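Local coordinates for putative pachytene checkpoint protein 2 (Caenorhabditis elegans, PDB 4XGU) that is an AAA+ ATPase that binds and hydrolyses ATP to remodel other proteins and probably has a key role in chromosome recombination during meiosis, at residues Pro181-Thr186 with Val319-Asp324; Ala326-Leu331 with Ile371-Ala376; Ser388-Leu393 with Leu413-Glu418. All blocks are in the same frame, centred on the assembly; numbering follows the deposited sequence.

In the fold
All three contacts are largely buried, but they differ in chemistry. Contact 1 belongs to the AAA+ core: the phosphate-binding loop meets the loop that leaves the last strand, and its P-loop amides, K185 and T186 bind the phosphate of ADP. Contacts 2 and 3 lie in the helical lid and are almost wholly apolar, each a steep crossing of two helices. The loop of contact 1 runs straight into helix 324-340, the first helix of contact 2, and M330 of that helix also reaches ADP. Contacts 2 and 3 use four different helices yet touch through I375, L413 and V416. Contact 1 has G320 exposed and contact 3 has E418; only contact 3 has a neighbouring subunit against it.

Contact 1. Residues Pro181-Thr186 with Val319-Asp324; sequences PGTGKT and VGQPSD. With ADP (adenosine-5'-diphosphate), chain H.
T183 of the P-loop (Walker A motif) sets its side chain against V319 and G320, tying the nucleotide-binding loop to the segment that leads from strand 315-318 of the AAA+ core to the lid. Its CB rests 3.6 Å from CG1 of V319, and there the side chain forks. OG1 stands between the backbone N and the carbonyl carbon (chi1 66°) and hydrogen-bonds to O of P180. CG2 faces two successive backbone carbonyl oxygens, 3.2 Å from O of V319 and 3.4 Å from O of G320. The amide oxygen OE1 of Q321 lies farther off, 4.1 Å from the same CG2 of T183. No hydrogen bond joins the two segments; van der Waals contact does the work.

Next along the loop, G184, at the N-cap position of helix 185-199, gives its N to O1B of ADP at 2.9 Å; a side chain here would run into N7 of the adenine. K185 lays its CG 4.3 Å from CG2 of V319, then bends back toward the phosphate, where NZ bonds to O1B of ADP and also to OD1 of N300. A second terminal oxygen, O2B, is gripped twice by one residue: T186 N reaches O2B of ADP at 2.7 Å in a nearly straight bond (166°), and T186 OG1 donates to O2B at 2.8 Å.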
loop_
_atom_site.group_PDB
_atom_site.type_symbol
_atom_site.label_atom_id
_atom_site.label_comp_id
_atom_site.label_asym_id
_atom_site.label_seq_id
_atom_site.Cartn_x
_atom_site.Cartn_y
_atom_site.Cartn_z
ATOM N N PRO B 181 -8.368 9.719 28.068
ATOM C CA PRO B 181 -9.826 9.901 28.042
ATOM C C PRO B 181 -10.444 10.336 29.376
ATOM O O PRO B 181 -11.516 10.934 29.372
ATOM C CB PRO B 181 -10.343 8.510 27.654
ATOM C CG PRO B 181 -9.207 7.858 26.958
ATOM C CD PRO B 181 -7.978 8.361 27.647
ATOM N N GLY B 182 -9.793 10.041 30.494
ATOM C CA GLY B 182 -10.399 10.295 31.791
ATOM C C GLY B 182 -10.146 11.670 32.384
ATOM O O GLY B 182 -10.564 11.948 33.509
ATOM N N THR B 183 -9.477 12.535 31.629
ATOM C CA THR B 183 -9.018 13.817 32.157
ATOM C C THR B 183 -10.076 14.920 32.114
ATOM O O THR B 183 -9.949 15.939 32.795
ATOM C CB THR B 183 -7.783 14.302 31.394
ATOM O OG1 THR B 183 -8.147 14.592 30.040
ATOM C CG2 THR B 183 -6.707 13.231 31.408
ATOM N N GLY B 184 -11.111 14.726 31.304
ATOM C CA GLY B 184 -12.206 15.679 31.245
ATOM C C GLY B 184 -11.952 16.875 30.347
ATOM O O GLY B 184 -12.233 18.013 30.718
ATOM N N LYS B 185 -11.425 16.613 29.156
ATOM C CA LYS B 185 -11.150 17.667 28.187
ATOM C C LYS B 185 -12.437 18.273 27.645
ATOM O O LYS B 185 -12.524 19.481 27.420
ATOM C CB LYS B 185 -10.309 17.121 27.038
ATOM C CG LYS B 185 -9.103 16.325 27.490
ATOM C CD LYS B 185 -8.328 15.787 26.305
ATOM C CE LYS B 185 -8.224 14.278 26.369
ATOM N NZ LYS B 185 -9.555 13.614 26.290
ATOM N N THR B 186 -13.432 17.422 27.422
ATOM C CA THR B 186 -14.726 17.869 26.926
ATOM C C THR B 186 -15.368 18.830 27.916
ATOM O O THR B 186 -15.863 19.888 27.530
ATOM C CB THR B 186 -15.678 16.685 26.676
ATOM O OG1 THR B 186 -15.064 15.756 25.774
ATOM C CG2 THR B 186 -16.989 17.174 26.084
ATOM N N VAL B 319 -3.632 17.648 28.902
ATOM C CA VAL B 319 -4.279 17.413 30.185
ATOM C C VAL B 319 -3.972 16.004 30.668
ATOM O O VAL B 319 -4.382 15.024 30.045
ATOM C CB VAL B 319 -5.800 17.604 30.093
ATOM C CG1 VAL B 319 -6.401 17.654 31.478
ATOM C CG2 VAL B 319 -6.126 18.876 29.328
ATOM N N GLY B 320 -3.242 15.901 31.772
ATOM C CA GLY B 320 -2.827 14.605 32.274
ATOM C C GLY B 320 -3.794 14.035 33.291
ATOM O O GLY B 320 -4.704 14.729 33.746
ATOM N N GLN B 321 -3.603 12.765 33.637
ATOM C CA GLN B 321 -4.375 12.149 34.710
ATOM C C GLN B 321 -4.059 12.871 36.016
ATOM O O GLN B 321 -2.922 13.291 36.230
ATOM C CB GLN B 321 -4.061 10.653 34.822
ATOM C CG GLN B 321 -4.394 9.829 33.577
ATOM C CD GLN B 321 -5.881 9.523 33.432
ATOM O OE1 GLN B 321 -6.728 10.159 34.062
ATOM N NE2 GLN B 321 -6.201 8.539 32.598
ATOM N N PRO B 322 -5.065 13.027 36.892
ATOM C CA PRO B 322 -4.880 13.825 38.109
ATOM C C PRO B 322 -3.746 13.308 38.990
ATOM O O PRO B 322 -3.561 12.098 39.107
ATOM C CB PRO B 322 -6.230 13.692 38.823
ATOM C CG PRO B 322 -6.824 12.433 38.285
ATOM C CD PRO B 322 -6.383 12.371 36.856
ATOM N N SER B 323 -2.993 14.223 39.590
ATOM C CA SER B 323 -1.914 13.861 40.504
ATOM C C SER B 323 -2.466 13.467 41.870
ATOM O O SER B 323 -3.679 13.477 42.081
ATOM C CB SER B 323 -0.925 15.018 40.649
ATOM O OG SER B 323 -1.586 16.206 41.052
ATOM N N ASP B 324 -1.572 13.126 42.796
ATOM C CA ASP B 324 -1.975 12.681 44.129
ATOM C C ASP B 324 -2.778 13.742 44.879
ATOM O O ASP B 324 -3.743 13.423 45.571
ATOM C CB ASP B 324 -0.747 12.280 44.950
ATOM C CG ASP B 324 -0.052 11.054 44.395
ATOM O OD1 ASP B 324 0.003 10.912 43.156
ATOM O OD2 ASP B 324 0.436 10.230 45.199
HETATM P PB ADP H . -12.790 13.451 28.245
HETATM O O1B ADP H . -11.383 13.408 28.787
HETATM O O2B ADP H . -13.121 14.725 27.509
HETATM O O3B ADP H . -13.218 12.192 27.523
HETATM P PA ADP H . -15.115 14.276 29.623
HETATM O O1A ADP H . -14.836 15.758 29.567
HETATM O O2A ADP H . -16.041 13.637 28.613
HETATM O O3A ADP H . -13.702 13.494 29.578
HETATM O "O5'" ADP H . -15.705 13.965 31.087
HETATM C "C5'" ADP H . -15.089 13.027 31.964
HETATM C "C4'" ADP H . -15.910 12.944 33.244
HETATM O "O4'" ADP H . -15.052 12.623 34.342
HETATM C "C3'" ADP H . -16.582 14.269 33.562
HETATM O "O3'" ADP H . -17.996 14.163 33.381
HETATM C "C2'" ADP H . -16.255 14.562 35.012
HETATM O "O2'" ADP H . -17.413 14.344 35.823
HETATM C "C1'" ADP H . -15.163 13.578 35.400
HETATM N N9 ADP H . -13.871 14.304 35.487
HETATM C C8 ADP H . -12.823 14.117 34.662
HETATM N N7 ADP H . -11.782 14.925 34.987
HETATM C C5 ADP H . -12.162 15.655 36.049
HETATM C C6 ADP H . -11.543 16.701 36.891
HETATM N N6 ADP H . -10.280 17.126 36.649
HETATM N N1 ADP H . -12.277 17.209 37.904
HETATM C C2 ADP H . -13.533 16.788 38.149
HETATM N N3 ADP H . -14.160 15.842 37.424
HETATM C C4 ADP H . -13.538 15.244 36.378
#

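Contact 2. Residues Ala326-Leu331 with Ile371-Ala376; sequences ARYSML and ILFKIA. With ADP (adenosine-5'-diphosphate), chain H.
Y328 and L331 of helix 324-340 pack on L372, I375 and A376 of helix 367-378, a crossing of two helices inside the all-helical lid of this AAA+ ATPase. The short segments pass 8.6 Å apart at the axes, with 119° between their N-to-C directions.

The aromatic contact is made by Y328. Its CG lies anti to the backbone N (chi1 170°), and the ring beyond it meets L372, the two side chains at about a right angle, with CE2 of the tyrosine 3.5 Å from CD2 of the leucine. At the ring's edge, near its plane, CD2 of Y328 comes 3.7 Å from N of F373. The hydroxyl at the far end is satisfied beyond the crossing, by the carbonyl of Q356.

Aliphatic contacts fill the next turn. L331 puts CB 3.9 Å from CD1 of L372, and its own CD1 the same 3.9 Å from CG2 of I375. The CB of A376 lies between the two helices, 3.8 Å from N of Y328, a small side chain that is consistent with so close an approach.

Polar groups contribute little across the interface. NE of R327 stands 3.6 Å from O of A376, a contact without a hydrogen bond, while its guanidinium is held through NH2 by a salt bridge to D324.

The contact with the ligand is made by M330, whose chain runs extended beyond CG and brings CE 3.4 Å from N6 of ADP.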
loop_
_atom_site.group_PDB
_atom_site.type_symbol
_atom_site.label_atom_id
_atom_site.label_comp_id
_atom_site.label_asym_id
_atom_site.label_seq_id
_atom_site.Cartn_x
_atom_site.Cartn_y
_atom_site.Cartn_z
ATOM N N ALA B 326 -4.534 16.153 43.404
ATOM C CA ALA B 326 -5.786 16.327 42.681
ATOM C C ALA B 326 -6.752 15.186 42.983
ATOM O O ALA B 326 -7.959 15.402 43.111
ATOM C CB ALA B 326 -5.528 16.424 41.188
ATOM N N ARG B 327 -6.215 13.974 43.100
ATOM C CA ARG B 327 -7.029 12.808 43.428
ATOM C C ARG B 327 -7.730 12.995 44.766
ATOM O O ARG B 327 -8.920 12.709 44.894
ATOM C CB ARG B 327 -6.178 11.538 43.456
ATOM C CG ARG B 327 -5.947 10.903 42.096
ATOM C CD ARG B 327 -4.982 9.732 42.202
ATOM N NE ARG B 327 -3.586 10.161 42.253
ATOM C CZ ARG B 327 -2.725 10.015 41.251
ATOM N NH1 ARG B 327 -3.114 9.437 40.121
ATOM N NH2 ARG B 327 -1.474 10.439 41.377
ATOM N N TYR B 328 -6.987 13.481 45.757
ATOM C CA TYR B 328 -7.550 13.755 47.075
ATOM C C TYR B 328 -8.697 14.754 46.970
ATOM O O TYR B 328 -9.748 14.576 47.585
ATOM C CB TYR B 328 -6.473 14.288 48.031
ATOM C CG TYR B 328 -7.022 14.828 49.335
ATOM C CD1 TYR B 328 -7.448 16.147 49.440
ATOM C CD2 TYR B 328 -7.112 14.020 50.463
ATOM C CE1 TYR B 328 -7.960 16.641 50.621
ATOM C CE2 TYR B 328 -7.617 14.511 51.654
ATOM C CZ TYR B 328 -8.040 15.821 51.726
ATOM O OH TYR B 328 -8.545 16.313 52.905
ATOM N N SER B 329 -8.471 15.808 46.194
ATOM C CA SER B 329 -9.446 16.878 46.029
ATOM C C SER B 329 -10.769 16.349 45.489
ATOM O O SER B 329 -11.840 16.780 45.913
ATOM C CB SER B 329 -8.895 17.957 45.096
ATOM O OG SER B 329 -7.624 18.406 45.532
ATOM N N MET B 330 -10.688 15.409 44.553
ATOM C CA MET B 330 -11.881 14.797 43.987
ATOM C C MET B 330 -12.590 13.924 45.014
ATOM O O MET B 330 -13.813 13.979 45.152
ATOM C CB MET B 330 -11.525 13.966 42.757
ATOM C CG MET B 330 -10.860 14.757 41.651
ATOM S SD MET B 330 -10.413 13.697 40.270
ATOM C CE MET B 330 -9.660 14.882 39.161
ATOM N N LEU B 331 -11.813 13.118 45.731
ATOM C CA LEU B 331 -12.359 12.234 46.750
ATOM C C LEU B 331 -13.026 13.027 47.865
ATOM O O LEU B 331 -14.093 12.651 48.349
ATOM C CB LEU B 331 -11.263 11.337 47.325
ATOM C CG LEU B 331 -10.630 10.346 46.348
ATOM C CD1 LEU B 331 -9.622 9.464 47.065
ATOM C CD2 LEU B 331 -11.699 9.504 45.680
ATOM N N ILE B 371 -5.595 9.978 56.213
ATOM C CA ILE B 371 -6.082 8.663 55.806
ATOM C C ILE B 371 -6.668 8.725 54.399
ATOM O O ILE B 371 -6.435 7.836 53.579
ATOM C CB ILE B 371 -7.146 8.115 56.782
ATOM C CG1 ILE B 371 -6.526 7.822 58.146
ATOM C CG2 ILE B 371 -7.756 6.836 56.243
ATOM C CD1 ILE B 371 -7.544 7.503 59.216
ATOM N N LEU B 372 -7.420 9.787 54.123
ATOM C CA LEU B 372 -8.007 9.990 52.803
ATOM C C LEU B 372 -6.925 10.222 51.755
ATOM O O LEU B 372 -7.040 9.760 50.620
ATOM C CB LEU B 372 -8.984 11.167 52.824
ATOM C CG LEU B 372 -9.674 11.502 51.499
ATOM C CD1 LEU B 372 -10.401 10.284 50.953
ATOM C CD2 LEU B 372 -10.635 12.666 51.676
ATOM N N PHE B 373 -5.873 10.937 52.143
ATOM C CA PHE B 373 -4.737 11.161 51.257
ATOM C C PHE B 373 -4.041 9.844 50.936
ATOM O O PHE B 373 -3.548 9.643 49.823
ATOM C CB PHE B 373 -3.742 12.138 51.886
ATOM C CG PHE B 373 -2.608 12.516 50.975
ATOM C CD1 PHE B 373 -1.428 11.789 50.969
ATOM C CD2 PHE B 373 -2.725 13.597 50.120
ATOM C CE1 PHE B 373 -0.389 12.136 50.128
ATOM C CE2 PHE B 373 -1.689 13.951 49.280
ATOM C CZ PHE B 373 -0.520 13.220 49.283
ATOM N N LYS B 374 -4.002 8.955 51.924
ATOM C CA LYS B 374 -3.394 7.640 51.763
ATOM C C LYS B 374 -4.175 6.832 50.732
ATOM O O LYS B 374 -3.599 6.054 49.971
ATOM C CB LYS B 374 -3.343 6.907 53.107
ATOM C CG LYS B 374 -2.279 5.819 53.205
ATOM C CD LYS B 374 -2.837 4.443 52.876
ATOM C CE LYS B 374 -1.805 3.361 53.144
ATOM N NZ LYS B 374 -0.593 3.530 52.293
ATOM N N ILE B 375 -5.491 7.030 50.711
ATOM C CA ILE B 375 -6.347 6.396 49.716
ATOM C C ILE B 375 -6.003 6.919 48.328
ATOM O O ILE B 375 -5.932 6.155 47.364
ATOM C CB ILE B 375 -7.840 6.646 50.011
ATOM C CG1 ILE B 375 -8.231 6.016 51.349
ATOM C CG2 ILE B 375 -8.712 6.091 48.894
ATOM C CD1 ILE B 375 -9.693 6.183 51.692
ATOM N N ALA B 376 -5.779 8.227 48.238
ATOM C CA ALA B 376 -5.386 8.859 46.984
ATOM C C ALA B 376 -4.071 8.279 46.469
ATOM O O ALA B 376 -3.853 8.193 45.259
ATOM C CB ALA B 376 -5.270 10.363 47.165
HETATM P PB ADP H . -12.790 13.451 28.245
HETATM O O1B ADP H . -11.383 13.408 28.787
HETATM O O2B ADP H . -13.121 14.725 27.509
HETATM O O3B ADP H . -13.218 12.192 27.523
HETATM P PA ADP H . -15.115 14.276 29.623
HETATM O O1A ADP H . -14.836 15.758 29.567
HETATM O O2A ADP H . -16.041 13.637 28.613
HETATM O O3A ADP H . -13.702 13.494 29.578
HETATM O "O5'" ADP H . -15.705 13.965 31.087
HETATM C "C5'" ADP H . -15.089 13.027 31.964
HETATM C "C4'" ADP H . -15.910 12.944 33.244
HETATM O "O4'" ADP H . -15.052 12.623 34.342
HETATM C "C3'" ADP H . -16.582 14.269 33.562
HETATM O "O3'" ADP H . -17.996 14.163 33.381
HETATM C "C2'" ADP H . -16.255 14.562 35.012
HETATM O "O2'" ADP H . -17.413 14.344 35.823
HETATM C "C1'" ADP H . -15.163 13.578 35.400
HETATM N N9 ADP H . -13.871 14.304 35.487
HETATM C C8 ADP H . -12.823 14.117 34.662
HETATM N N7 ADP H . -11.782 14.925 34.987
HETATM C C5 ADP H . -12.162 15.655 36.049
HETATM C C6 ADP H . -11.543 16.701 36.891
HETATM N N6 ADP H . -10.280 17.126 36.649
HETATM N N1 ADP H . -12.277 17.209 37.904
HETATM C C2 ADP H . -13.533 16.788 38.149
HETATM N N3 ADP H . -14.160 15.842 37.424
HETATM C C4 ADP H . -13.538 15.244 36.378
#

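Contact 3. Residues Ser388-Leu393 with Leu413-Glu418; sequences SMLPTL and LEAVKE
L390 and L393 meet A415 and V416 where helix 384-397 crosses helix 405-420, another helix pair of the AAA+ lid. The two axes come within 9.4 Å, their directions 117° apart, and the nearest CA atoms, of L393 and A415, are 6.6 Å from each other. The first helix is kinked at P391, which has no N-H to give: neither its N nor that of T392 bonds to the turn before, and just after the kink a weak bond runs from N of L393 to O of L390, 3.0 Å long. The other side of this helix, at P391 and T392, packs on I169 and Y152 of a neighbouring subunit.

Both leucines reach the CB of A415. L390 spreads its methyls over two residues, CD1 lying 3.7 Å from CG2 of V416 and CD2 4.1 Å from CB of A415. The side chain of V416 starts away from helix 384-397, yet its CG2, anti to the carbonyl carbon and beside the backbone N, still touches L390. From the next turn L393, with CG anti to its backbone N (chi1 179°), brings CD2 3.9 Å from the same CB of A415. An alanine at L393 would probably open a gap beside CB of A415 and deprive the E418 carboxylate of the methyls packed against OE1.

That carboxylate sits at the exposed edge, on an extended chain that crosses L393 obliquely. Its OE2 is taken by a salt bridge to K397, while OE1 of E418 lies 3.8 Å from CD2 of L393.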
loop_
_atom_site.group_PDB
_atom_site.type_symbol
_atom_site.label_atom_id
_atom_site.label_comp_id
_atom_site.label_asym_id
_atom_site.label_seq_id
_atom_site.Cartn_x
_atom_site.Cartn_y
_atom_site.Cartn_z
ATOM N N SER B 388 -14.854 9.786 39.731
ATOM C CA SER B 388 -16.234 10.255 39.791
ATOM C C SER B 388 -17.207 9.086 39.875
ATOM O O SER B 388 -18.315 9.229 40.391
ATOM C CB SER B 388 -16.563 11.118 38.573
ATOM O OG SER B 388 -15.782 12.296 38.563
ATOM N N MET B 389 -16.785 7.936 39.355
ATOM C CA MET B 389 -17.605 6.727 39.362
ATOM C C MET B 389 -17.578 6.040 40.724
ATOM O O MET B 389 -18.507 5.325 41.080
ATOM C CB MET B 389 -17.130 5.743 38.287
ATOM C CG MET B 389 -17.091 6.284 36.861
ATOM S SD MET B 389 -18.567 5.952 35.878
ATOM C CE MET B 389 -19.640 7.280 36.406
ATOM N N LEU B 390 -16.503 6.252 41.475
ATOM C CA LEU B 390 -16.288 5.549 42.741
ATOM C C LEU B 390 -17.407 5.647 43.794
ATOM O O LEU B 390 -17.742 4.635 44.410
ATOM C CB LEU B 390 -14.976 6.018 43.375
ATOM C CG LEU B 390 -13.704 5.353 42.852
ATOM C CD1 LEU B 390 -12.501 5.838 43.638
ATOM C CD2 LEU B 390 -13.824 3.837 42.927
ATOM N N PRO B 391 -17.976 6.850 44.024
ATOM C CA PRO B 391 -18.961 6.953 45.113
ATOM C C PRO B 391 -20.159 6.005 45.005
ATOM O O PRO B 391 -20.572 5.454 46.025
ATOM C CB PRO B 391 -19.432 8.406 45.013
ATOM C CG PRO B 391 -18.269 9.123 44.450
ATOM C CD PRO B 391 -17.679 8.175 43.450
ATOM N N THR B 392 -20.702 5.811 43.806
ATOM C CA THR B 392 -21.880 4.961 43.653
ATOM C C THR B 392 -21.552 3.488 43.901
ATOM O O THR B 392 -22.431 2.701 44.246
ATOM C CB THR B 392 -22.521 5.113 42.258
ATOM O OG1 THR B 392 -23.689 4.287 42.178
ATOM C CG2 THR B 392 -21.552 4.703 41.169
ATOM N N LEU B 393 -20.286 3.118 43.727
ATOM C CA LEU B 393 -19.839 1.772 44.064
ATOM C C LEU B 393 -19.723 1.631 45.576
ATOM O O LEU B 393 -20.033 0.582 46.140
ATOM C CB LEU B 393 -18.499 1.456 43.394
ATOM C CG LEU B 393 -17.897 0.077 43.682
ATOM C CD1 LEU B 393 -18.852 -1.038 43.275
ATOM C CD2 LEU B 393 -16.558 -0.082 42.975
ATOM N N LEU B 413 -11.662 2.996 50.267
ATOM C CA LEU B 413 -10.415 2.282 50.017
ATOM C C LEU B 413 -10.675 0.934 49.344
ATOM O O LEU B 413 -9.948 0.537 48.431
ATOM C CB LEU B 413 -9.645 2.079 51.323
ATOM C CG LEU B 413 -8.252 1.464 51.184
ATOM C CD1 LEU B 413 -7.311 2.431 50.479
ATOM C CD2 LEU B 413 -7.705 1.066 52.545
ATOM N N GLU B 414 -11.715 0.236 49.790
ATOM C CA GLU B 414 -12.058 -1.058 49.212
ATOM C C GLU B 414 -12.490 -0.925 47.758
ATOM O O GLU B 414 -12.118 -1.743 46.915
ATOM C CB GLU B 414 -13.161 -1.738 50.022
ATOM C CG GLU B 414 -12.646 -2.660 51.111
ATOM C CD GLU B 414 -13.499 -3.902 51.265
ATOM O OE1 GLU B 414 -12.988 -4.917 51.788
ATOM O OE2 GLU B 414 -14.681 -3.868 50.858
ATOM N N ALA B 415 -13.278 0.105 47.470
ATOM C CA ALA B 415 -13.751 0.343 46.112
ATOM C C ALA B 415 -12.588 0.658 45.178
ATOM O O ALA B 415 -12.548 0.178 44.043
ATOM C CB ALA B 415 -14.768 1.472 46.095
ATOM N N VAL B 416 -11.644 1.461 45.662
ATOM C CA VAL B 416 -10.448 1.803 44.897
ATOM C C VAL B 416 -9.683 0.549 44.492
ATOM O O VAL B 416 -9.340 0.370 43.323
ATOM C CB VAL B 416 -9.507 2.730 45.694
ATOM C CG1 VAL B 416 -8.150 2.824 45.013
ATOM C CG2 VAL B 416 -10.124 4.112 45.859
ATOM N N LYS B 417 -9.428 -0.318 45.467
ATOM C CA LYS B 417 -8.725 -1.571 45.224
ATOM C C LYS B 417 -9.489 -2.462 44.253
ATOM O O LYS B 417 -8.894 -3.114 43.395
ATOM C CB LYS B 417 -8.489 -2.312 46.540
ATOM C CG LYS B 417 -7.038 -2.339 46.980
ATOM C CD LYS B 417 -6.919 -2.247 48.490
ATOM C CE LYS B 417 -5.476 -2.408 48.932
ATOM N NZ LYS B 417 -5.316 -2.167 50.390
ATOM N N GLU B 418 -10.810 -2.481 44.392
ATOM C CA GLU B 418 -11.650 -3.299 43.532
ATOM C C GLU B 418 -11.639 -2.755 42.110
ATOM O O GLU B 418 -11.656 -3.513 41.140
ATOM C CB GLU B 418 -13.081 -3.352 44.071
ATOM C CG GLU B 418 -13.876 -4.557 43.599
ATOM C CD GLU B 418 -15.341 -4.473 43.978
ATOM O OE1 GLU B 418 -16.121 -3.889 43.196
ATOM O OE2 GLU B 418 -15.712 -4.990 45.054
#